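Local coordinates for protein aeromonas extracellular serine protease (Aeromonas sobria, PDB 3WQB) that cleaves peptide bonds after paired basic residues, one of them lysine, as a secreted calcium-dependent serine protease of the furin subfamily and probable potent virulence factor, at residues A[448-456]-A[578-586]; A[483-491]-A[502-513]. The protein carries 1 engineered substitution. All coordinates share one frame; numbering follows the deposited sequence.

How the contacts relate
Both contacts lie in the C-terminal P-domain. Reading from the N terminus, residues 448-456 come first and pair with 578-586 near the end of the chain, so contact 1 closes a loop of about 120 residues. Contact 2 is nested inside that loop: 483-491 meets 502-513 after a short excursion of ten residues. Contact 1 ties the short strand 451-452 to strand 583-595; contact 2 joins the start of strand 489-494 to the approach to helix 512-520. Their centres are about 13 Å apart, and the same calcium ion binds residues from both.

Contact 1: residues A[448-456]-A[578-586]; sequences SAAAIADVG and NNRQPGKLI. With CA (calcium ion), chain D.
Asp454, Asn578 and Asn579 meet across the contact at a calcium ion, the third of this protein, bound beside a beta-sheet of the P-domain. Asp454 OD1 binds the metal at 2.3 Å and Asn579 OD1 at 2.4 Å, and Asn578 is a third ligand. The carboxylate of Asp454 reaches the ion because its CG lies opposite the backbone N (chi1 -167°). The Asp454 and Asn578 side chains come from opposite directions, their carboxylate and amide planes inclined by 36°. Asp488, Asp553 and Ala555 supply further ligands.

Hydrogen bonds reinforce the site. Asn579 ND2 donates to Gln581 O at 2.8 Å, nearly straight, and this fixes the rotation of the amide whose oxygen holds the metal. A water donates to both Asp454 OD2 and Asn579 O, so the second carboxylate oxygen is also tethered to the opposite segment.

Further on, the backbones pair as antiparallel strands. Ile452 and Gly583 form a hydrogen-bonded pair, Ile452 N to Gly583 O at 2.9 Å and Gly583 N to Ile452 O at 2.8 Å, and Leu585 N reaches Ala450 O at 2.8 Å. Ala451 and Lys584 are the adjacent non-hydrogen-bonded pair.

Packing is modest: Ile452 CD1 sits against the Lys584-Leu585 peptide, 4.3 Å from Leu585 CB, while Pro582 CB makes a van der Waals contact with Ile452 O. Strand 451-452 is thus paired with strand 583-595, which also pairs with 436-444 and 471-482; Ile452 packs on Val551 and Asp553 of strand 545-553, and Leu585 on Val479 of strand 471-482.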
loop_
_atom_site.group_PDB
_atom_site.type_symbol
_atom_site.label_atom_id
_atom_site.label_comp_id
_atom_site.label_asym_id
_atom_site.label_seq_id
_atom_site.Cartn_x
_atom_site.Cartn_y
_atom_site.Cartn_z
ATOM N N SER A 448 30.120 11.150 -19.350
ATOM C CA SER A 448 30.669 9.885 -18.852
ATOM C C SER A 448 30.144 9.459 -17.481
ATOM O O SER A 448 30.072 8.270 -17.194
ATOM C CB SER A 448 32.202 9.947 -18.821
ATOM O OG SER A 448 32.639 10.978 -17.954
ATOM N N ALA A 449 29.779 10.431 -16.648
ATOM C CA ALA A 449 29.277 10.152 -15.296
ATOM C C ALA A 449 27.885 9.515 -15.325
ATOM O O ALA A 449 27.418 8.994 -14.306
ATOM C CB ALA A 449 29.273 11.426 -14.456
ATOM N N ALA A 450 27.239 9.544 -16.491
ATOM C CA ALA A 450 25.910 8.951 -16.669
ATOM C C ALA A 450 25.930 7.426 -16.767
ATOM O O ALA A 450 24.927 6.766 -16.495
ATOM C CB ALA A 450 25.221 9.546 -17.897
ATOM N N ALA A 451 27.068 6.863 -17.160
ATOM C CA ALA A 451 27.173 5.434 -17.417
ATOM C C ALA A 451 26.884 4.574 -16.189
ATOM O O ALA A 451 27.361 4.865 -15.088
ATOM C CB ALA A 451 28.553 5.103 -17.983
ATOM N N ILE A 452 26.095 3.524 -16.394
ATOM C CA ILE A 452 25.898 2.497 -15.376
ATOM C C ILE A 452 26.522 1.214 -15.927
ATOM O O ILE A 452 25.891 0.474 -16.689
ATOM C CB ILE A 452 24.393 2.264 -15.032
ATOM C CG1 ILE A 452 23.689 3.579 -14.663
ATOM C CG2 ILE A 452 24.263 1.233 -13.903
ATOM C CD1 ILE A 452 22.164 3.507 -14.699
ATOM N N ALA A 453 27.769 0.961 -15.560
ATOM C CA ALA A 453 28.467 -0.228 -16.052
ATOM C C ALA A 453 27.845 -1.495 -15.490
ATOM O O ALA A 453 27.313 -1.495 -14.376
ATOM C CB ALA A 453 29.944 -0.172 -15.692
ATOM N N ASP A 454 27.904 -2.578 -16.261
ATOM C CA ASP A 454 27.548 -3.891 -15.741
ATOM C C ASP A 454 28.451 -4.178 -14.539
ATOM O O ASP A 454 29.621 -3.783 -14.536
ATOM C CB ASP A 454 27.772 -4.940 -16.829
ATOM C CG ASP A 454 27.147 -6.275 -16.504
ATOM O OD1 ASP A 454 26.204 -6.341 -15.682
ATOM O OD2 ASP A 454 27.592 -7.281 -17.102
ATOM N N VAL A 455 27.907 -4.832 -13.512
ATOM C CA VAL A 455 28.669 -5.204 -12.300
ATOM C C VAL A 455 29.662 -4.109 -11.886
ATOM O O VAL A 455 30.879 -4.314 -11.849
ATOM C CB VAL A 455 29.345 -6.624 -12.411
ATOM C CG1 VAL A 455 28.299 -7.710 -12.285
ATOM C CG2 VAL A 455 30.172 -6.810 -13.715
ATOM N N GLY A 456 29.125 -2.935 -11.560
ATOM C CA GLY A 456 29.956 -1.749 -11.379
ATOM C C GLY A 456 30.917 -1.814 -10.213
ATOM O O GLY A 456 30.625 -2.427 -9.187
ATOM N N ASN A 578 21.487 -11.216 -18.836
ATOM C CA ASN A 578 22.248 -10.029 -18.454
ATOM C C ASN A 578 22.263 -8.949 -19.539
ATOM O O ASN A 578 22.273 -9.255 -20.730
ATOM C CB ASN A 578 23.672 -10.411 -18.056
ATOM C CG ASN A 578 24.415 -9.275 -17.384
ATOM O OD1 ASN A 578 23.852 -8.535 -16.576
ATOM N ND2 ASN A 578 25.683 -9.122 -17.724
ATOM N N ASN A 579 22.237 -7.683 -19.128
ATOM C CA ASN A 579 22.382 -6.584 -20.081
ATOM C C ASN A 579 23.692 -6.705 -20.851
ATOM O O ASN A 579 24.753 -6.901 -20.261
ATOM C CB ASN A 579 22.293 -5.216 -19.392
ATOM C CG ASN A 579 23.250 -5.083 -18.225
ATOM O OD1 ASN A 579 23.152 -5.818 -17.244
ATOM N ND2 ASN A 579 24.174 -4.135 -18.319
ATOM N N ARG A 580 23.593 -6.594 -22.172
ATOM C CA ARG A 580 24.746 -6.664 -23.057
ATOM C C ARG A 580 25.542 -5.350 -23.077
ATOM O O ARG A 580 26.751 -5.346 -23.328
ATOM C CB ARG A 580 24.272 -7.018 -24.472
ATOM C CG ARG A 580 25.381 -7.192 -25.491
ATOM C CD ARG A 580 25.495 -8.621 -26.009
ATOM N NE ARG A 580 26.525 -8.724 -27.046
ATOM C CZ ARG A 580 26.387 -8.302 -28.305
ATOM N NH1 ARG A 580 25.256 -7.742 -28.717
ATOM N NH2 ARG A 580 27.392 -8.442 -29.161
ATOM N N GLN A 581 24.851 -4.241 -22.824
ATOM C CA GLN A 581 25.438 -2.909 -22.854
ATOM C C GLN A 581 25.326 -2.256 -21.471
ATOM O O GLN A 581 24.457 -2.635 -20.673
ATOM C CB GLN A 581 24.710 -2.033 -23.884
ATOM C CG GLN A 581 25.185 -2.169 -25.337
ATOM C CD GLN A 581 24.711 -3.438 -26.033
ATOM O OE1 GLN A 581 23.517 -3.760 -26.038
ATOM N NE2 GLN A 581 25.646 -4.154 -26.648
ATOM N N PRO A 582 26.201 -1.272 -21.182
ATOM C CA PRO A 582 25.990 -0.464 -19.984
ATOM C C PRO A 582 24.673 0.302 -20.040
ATOM O O PRO A 582 24.160 0.614 -21.120
ATOM C CB PRO A 582 27.166 0.521 -19.994
ATOM C CG PRO A 582 27.713 0.479 -21.394
ATOM C CD PRO A 582 27.449 -0.906 -21.880
ATOM N N GLY A 583 24.116 0.565 -18.865
ATOM C CA GLY A 583 22.962 1.433 -18.751
ATOM C C GLY A 583 23.378 2.887 -18.701
ATOM O O GLY A 583 24.565 3.217 -18.785
ATOM N N LYS A 584 22.395 3.762 -18.544
ATOM C CA LYS A 584 22.622 5.193 -18.578
ATOM C C LYS A 584 21.633 5.867 -17.643
ATOM O O LYS A 584 20.432 5.701 -17.807
ATOM C CB LYS A 584 22.440 5.708 -20.015
ATOM C CG LYS A 584 22.530 7.220 -20.186
ATOM C CD LYS A 584 22.398 7.621 -21.649
ATOM C CE LYS A 584 20.958 7.549 -22.137
ATOM N NZ LYS A 584 20.792 8.138 -23.496
ATOM N N LEU A 585 22.136 6.602 -16.656
ATOM C CA LEU A 585 21.274 7.462 -15.849
ATOM C C LEU A 585 20.945 8.709 -16.667
ATOM O O LEU A 585 21.846 9.389 -17.168
ATOM C CB LEU A 585 21.963 7.848 -14.536
ATOM C CG LEU A 585 21.193 8.756 -13.577
ATOM C CD1 LEU A 585 19.865 8.132 -13.120
ATOM C CD2 LEU A 585 22.054 9.108 -12.384
ATOM N N ILE A 586 19.655 8.990 -16.805
ATOM C CA ILE A 586 19.172 10.115 -17.609
ATOM C C ILE A 586 18.917 11.351 -16.738
ATOM O O ILE A 586 19.439 12.435 -17.002
ATOM C CB ILE A 586 17.899 9.722 -18.418
ATOM C CG1 ILE A 586 18.218 8.586 -19.398
ATOM C CG2 ILE A 586 17.303 10.943 -19.145
ATOM C CD1 ILE A 586 16.995 7.863 -19.940
HETATM CA CA CA D . 24.002 -6.594 -15.170
HETATM O O HOH W 1 27.440 -6.690 -19.943
#

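Contact 2: residues A[483-491]-A[502-513]; sequences HQRLPDLLI and ILLSPFNSLVGQ. With CA (calcium ion), chain D.
A classic beta bulge marks one end of this P-domain contact, where Leu503 and Leu504 both face Ile491; the Gln513 amide holds the other, and the turn with calcium ligand Asp488 lies between. Ile491 O accepts from Leu503 N and from Leu504 N, while Ile491 N returns a nearly straight bond to Leu504 O at 3.0 Å. Leu490 CD1 touches both Ile502 CG2 and Pro506 CD, 3.8 Å from each.

Pro487 points its ring into the 502-513 segment, with CG and CD both 3.2 Å from Leu510 O, and its carbonyl oxygen takes Phe507 N at 2.7 Å, in the carbonyl plane. Asn508 forms an Asx turn: OD1 accepts from Leu510 N, and ND2 donates to Ser505 O and to a water that links Leu486 O with Leu489 O.

Gln513, at the start of helix 512-520, grips the other segment with both ends of its amide. NE2 donates to His483 O at 2.8 Å, in the planes of both groups, and OE1 accepts from Leu486 N at 2.9 Å. The Gln513 and Leu486 side chains cross at about a right angle.

Arg485, bent at chi3 (76°), forms a salt bridge side-on through NE and NH2 to Asp488 OD2; this oxygen also binds the calcium ion at 2.3 Å. Arg485 NH1 donates to Gly557 O, Asp488 OD1 has a salt bridge with Arg559, and His483 NE2 forms a hydrogen bond with OD2 of Asp553, another calcium ligand. The calcium ion and two arginines would be expected to favour the charged carboxylate, while Gln513 anchors the turn that carries this ligand.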
loop_
_atom_site.group_PDB
_atom_site.type_symbol
_atom_site.label_atom_id
_atom_site.label_comp_id
_atom_site.label_asym_id
_atom_site.label_seq_id
_atom_site.Cartn_x
_atom_site.Cartn_y
_atom_site.Cartn_z
ATOM N N HIS A 483 18.334 0.839 -19.009
ATOM C CA HIS A 483 19.053 -0.370 -18.623
ATOM C C HIS A 483 18.268 -1.581 -19.086
ATOM O O HIS A 483 17.048 -1.643 -18.917
ATOM C CB HIS A 483 19.257 -0.432 -17.106
ATOM C CG HIS A 483 20.215 -1.492 -16.670
ATOM N ND1 HIS A 483 19.861 -2.819 -16.569
ATOM C CD2 HIS A 483 21.511 -1.418 -16.289
ATOM C CE1 HIS A 483 20.906 -3.522 -16.169
ATOM N NE2 HIS A 483 21.918 -2.695 -15.984
ATOM N N GLN A 484 18.978 -2.540 -19.672
ATOM C CA GLN A 484 18.351 -3.690 -20.318
ATOM C C GLN A 484 17.866 -4.807 -19.379
ATOM O O GLN A 484 17.132 -5.690 -19.808
ATOM C CB GLN A 484 19.290 -4.291 -21.371
ATOM C CG GLN A 484 19.603 -3.392 -22.552
ATOM C CD GLN A 484 20.779 -3.909 -23.357
ATOM O OE1 GLN A 484 21.759 -4.418 -22.802
ATOM N NE2 GLN A 484 20.687 -3.783 -24.675
ATOM N N ARG A 485 18.293 -4.780 -18.120
ATOM C CA ARG A 485 17.827 -5.747 -17.119
ATOM C C ARG A 485 17.592 -5.065 -15.772
ATOM O O ARG A 485 18.402 -5.144 -14.845
ATOM C CB ARG A 485 18.781 -6.942 -17.007
ATOM C CG ARG A 485 18.238 -8.051 -16.119
ATOM C CD ARG A 485 18.997 -9.363 -16.270
ATOM N NE ARG A 485 20.290 -9.328 -15.597
ATOM C CZ ARG A 485 20.929 -10.399 -15.135
ATOM N NH1 ARG A 485 20.410 -11.621 -15.290
ATOM N NH2 ARG A 485 22.094 -10.243 -14.513
ATOM N N LEU A 486 16.443 -4.404 -15.672
ATOM C CA LEU A 486 16.147 -3.523 -14.540
ATOM C C LEU A 486 16.391 -4.084 -13.140
ATOM O O LEU A 486 16.885 -3.356 -12.286
ATOM C CB LEU A 486 14.728 -2.940 -14.635
ATOM C CG LEU A 486 14.527 -1.870 -15.712
ATOM C CD1 LEU A 486 13.049 -1.627 -15.937
ATOM C CD2 LEU A 486 15.250 -0.572 -15.360
ATOM N N PRO A 487 16.061 -5.374 -12.894
ATOM C CA PRO A 487 16.269 -5.873 -11.530
ATOM C C PRO A 487 17.737 -5.985 -11.107
ATOM O O PRO A 487 17.997 -6.246 -9.948
ATOM C CB PRO A 487 15.574 -7.245 -11.539
ATOM C CG PRO A 487 14.555 -7.113 -12.626
ATOM C CD PRO A 487 15.255 -6.319 -13.686
ATOM N N ASP A 488 18.680 -5.741 -12.018
ATOM C CA ASP A 488 20.087 -5.646 -11.628
ATOM C C ASP A 488 20.388 -4.410 -10.791
ATOM O O ASP A 488 21.446 -4.330 -10.176
ATOM C CB ASP A 488 20.996 -5.635 -12.863
ATOM C CG ASP A 488 21.118 -6.997 -13.521
ATOM O OD1 ASP A 488 20.547 -7.974 -12.995
ATOM O OD2 ASP A 488 21.792 -7.075 -14.574
ATOM N N LEU A 489 19.473 -3.445 -10.778
ATOM C CA LEU A 489 19.774 -2.137 -10.206
ATOM C C LEU A 489 19.436 -1.986 -8.731
ATOM O O LEU A 489 18.334 -2.326 -8.273
ATOM C CB LEU A 489 19.121 -1.021 -11.029
ATOM C CG LEU A 489 19.514 -0.966 -12.507
ATOM C CD1 LEU A 489 18.745 0.141 -13.166
ATOM C CD2 LEU A 489 21.020 -0.780 -12.709
ATOM N N LEU A 490 20.431 -1.495 -8.000
ATOM C CA LEU A 490 20.305 -1.061 -6.620
ATOM C C LEU A 490 20.285 0.465 -6.630
ATOM O O LEU A 490 21.231 1.103 -7.119
ATOM C CB LEU A 490 21.504 -1.583 -5.813
ATOM C CG LEU A 490 21.760 -0.981 -4.432
ATOM C CD1 LEU A 490 20.705 -1.450 -3.457
ATOM C CD2 LEU A 490 23.139 -1.366 -3.932
ATOM N N ILE A 491 19.209 1.053 -6.111
ATOM C CA ILE A 491 19.057 2.512 -6.074
ATOM C C ILE A 491 18.999 2.972 -4.624
ATOM O O ILE A 491 18.152 2.515 -3.851
ATOM C CB ILE A 491 17.799 2.956 -6.855
ATOM C CG1 ILE A 491 17.843 2.416 -8.290
ATOM C CG2 ILE A 491 17.624 4.485 -6.817
ATOM C CD1 ILE A 491 16.630 2.798 -9.151
ATOM N N ILE A 502 18.020 2.620 0.977
ATOM C CA ILE A 502 17.843 1.890 -0.269
ATOM C C ILE A 502 16.406 2.092 -0.758
ATOM O O ILE A 502 15.449 1.633 -0.133
ATOM C CB ILE A 502 18.211 0.402 -0.108
ATOM C CG1 ILE A 502 19.716 0.280 0.168
ATOM C CG2 ILE A 502 17.782 -0.403 -1.334
ATOM C CD1 ILE A 502 20.167 -1.079 0.679
ATOM N N LEU A 503 16.272 2.818 -1.862
ATOM C CA LEU A 503 14.960 3.149 -2.440
ATOM C C LEU A 503 14.410 1.996 -3.257
ATOM O O LEU A 503 13.208 1.729 -3.248
ATOM C CB LEU A 503 15.051 4.379 -3.341
ATOM C CG LEU A 503 15.600 5.651 -2.712
ATOM C CD1 LEU A 503 15.623 6.747 -3.754
ATOM C CD2 LEU A 503 14.772 6.065 -1.505
ATOM N N LEU A 504 15.295 1.306 -3.957
ATOM C CA LEU A 504 14.914 0.122 -4.702
ATOM C C LEU A 504 15.988 -0.938 -4.540
ATOM O O LEU A 504 17.139 -0.750 -4.928
ATOM C CB LEU A 504 14.660 0.445 -6.180
ATOM C CG LEU A 504 14.123 -0.701 -7.054
ATOM C CD1 LEU A 504 12.788 -1.255 -6.514
ATOM C CD2 LEU A 504 13.997 -0.253 -8.510
ATOM N N SER A 505 15.592 -2.033 -3.912
ATOM C CA SER A 505 16.441 -3.187 -3.740
ATOM C C SER A 505 16.461 -3.988 -5.043
ATOM O O SER A 505 15.472 -4.015 -5.774
ATOM C CB SER A 505 15.921 -4.020 -2.568
ATOM O OG SER A 505 14.531 -4.293 -2.693
ATOM N N PRO A 506 17.595 -4.636 -5.350
ATOM C CA PRO A 506 17.698 -5.373 -6.610
ATOM C C PRO A 506 16.958 -6.714 -6.578
ATOM O O PRO A 506 16.524 -7.174 -5.511
ATOM C CB PRO A 506 19.211 -5.578 -6.773
ATOM C CG PRO A 506 19.733 -5.585 -5.372
ATOM C CD PRO A 506 18.868 -4.622 -4.602
ATOM N N PHE A 507 16.810 -7.326 -7.749
ATOM C CA PHE A 507 16.198 -8.661 -7.892
ATOM C C PHE A 507 14.717 -8.609 -7.551
ATOM O O PHE A 507 14.104 -9.583 -7.114
ATOM C CB PHE A 507 16.950 -9.746 -7.095
ATOM C CG PHE A 507 18.448 -9.684 -7.265
ATOM C CD1 PHE A 507 19.021 -9.345 -8.495
ATOM C CD2 PHE A 507 19.288 -9.961 -6.194
ATOM C CE1 PHE A 507 20.407 -9.273 -8.639
ATOM C CE2 PHE A 507 20.673 -9.890 -6.334
ATOM C CZ PHE A 507 21.231 -9.553 -7.557
ATOM N N ASN A 508 14.156 -7.430 -7.777
ATOM C CA ASN A 508 12.728 -7.204 -7.659
ATOM C C ASN A 508 11.968 -7.749 -8.867
ATOM O O ASN A 508 12.551 -8.421 -9.731
ATOM C CB ASN A 508 12.483 -5.713 -7.501
ATOM C CG ASN A 508 13.106 -4.928 -8.620
ATOM O OD1 ASN A 508 12.670 -5.019 -9.770
ATOM N ND2 ASN A 508 14.158 -4.169 -8.300
ATOM N N SER A 509 10.668 -7.489 -8.899
ATOM C CA SER A 509 9.776 -8.082 -9.887
ATOM C C SER A 509 9.692 -7.348 -11.225
ATOM O O SER A 509 8.836 -7.680 -12.044
ATOM C CB SER A 509 8.375 -8.265 -9.290
ATOM O OG SER A 509 7.728 -7.014 -9.129
ATOM N N LEU A 510 10.566 -6.367 -11.456
ATOM C CA LEU A 510 10.583 -5.665 -12.748
ATOM C C LEU A 510 11.214 -6.500 -13.859
ATOM O O LEU A 510 12.148 -6.064 -14.536
ATOM C CB LEU A 510 11.264 -4.294 -12.634
ATOM C CG LEU A 510 10.585 -3.292 -11.703
ATOM C CD1 LEU A 510 11.406 -2.019 -11.615
ATOM C CD2 LEU A 510 9.164 -2.997 -12.175
ATOM N N VAL A 511 10.653 -7.685 -14.064
ATOM C CA VAL A 511 11.173 -8.659 -15.031
ATOM C C VAL A 511 10.488 -8.560 -16.405
ATOM O O VAL A 511 10.682 -9.424 -17.269
ATOM C CB VAL A 511 11.045 -10.101 -14.473
ATOM C CG1 VAL A 511 11.864 -10.267 -13.190
ATOM C CG2 VAL A 511 9.565 -10.470 -14.239
ATOM N N GLY A 512 9.703 -7.500 -16.600
ATOM C CA GLY A 512 8.906 -7.318 -17.806
ATOM C C GLY A 512 9.685 -7.229 -19.099
ATOM O O GLY A 512 9.144 -7.542 -20.163
ATOM N N GLN A 513 10.946 -6.808 -19.033
ATOM C CA GLN A 513 11.763 -6.755 -20.247
ATOM C C GLN A 513 12.032 -8.161 -20.774
ATOM O O GLN A 513 11.950 -8.397 -21.983
ATOM C CB GLN A 513 13.070 -6.018 -20.000
ATOM C CG GLN A 513 12.883 -4.561 -19.634
ATOM C CD GLN A 513 14.129 -3.966 -18.995
ATOM O OE1 GLN A 513 14.651 -4.487 -18.008
ATOM N NE2 GLN A 513 14.610 -2.875 -19.563
HETATM CA CA CA D . 24.002 -6.594 -15.170
HETATM O O HOH W 2 16.001 -2.604 -9.789
#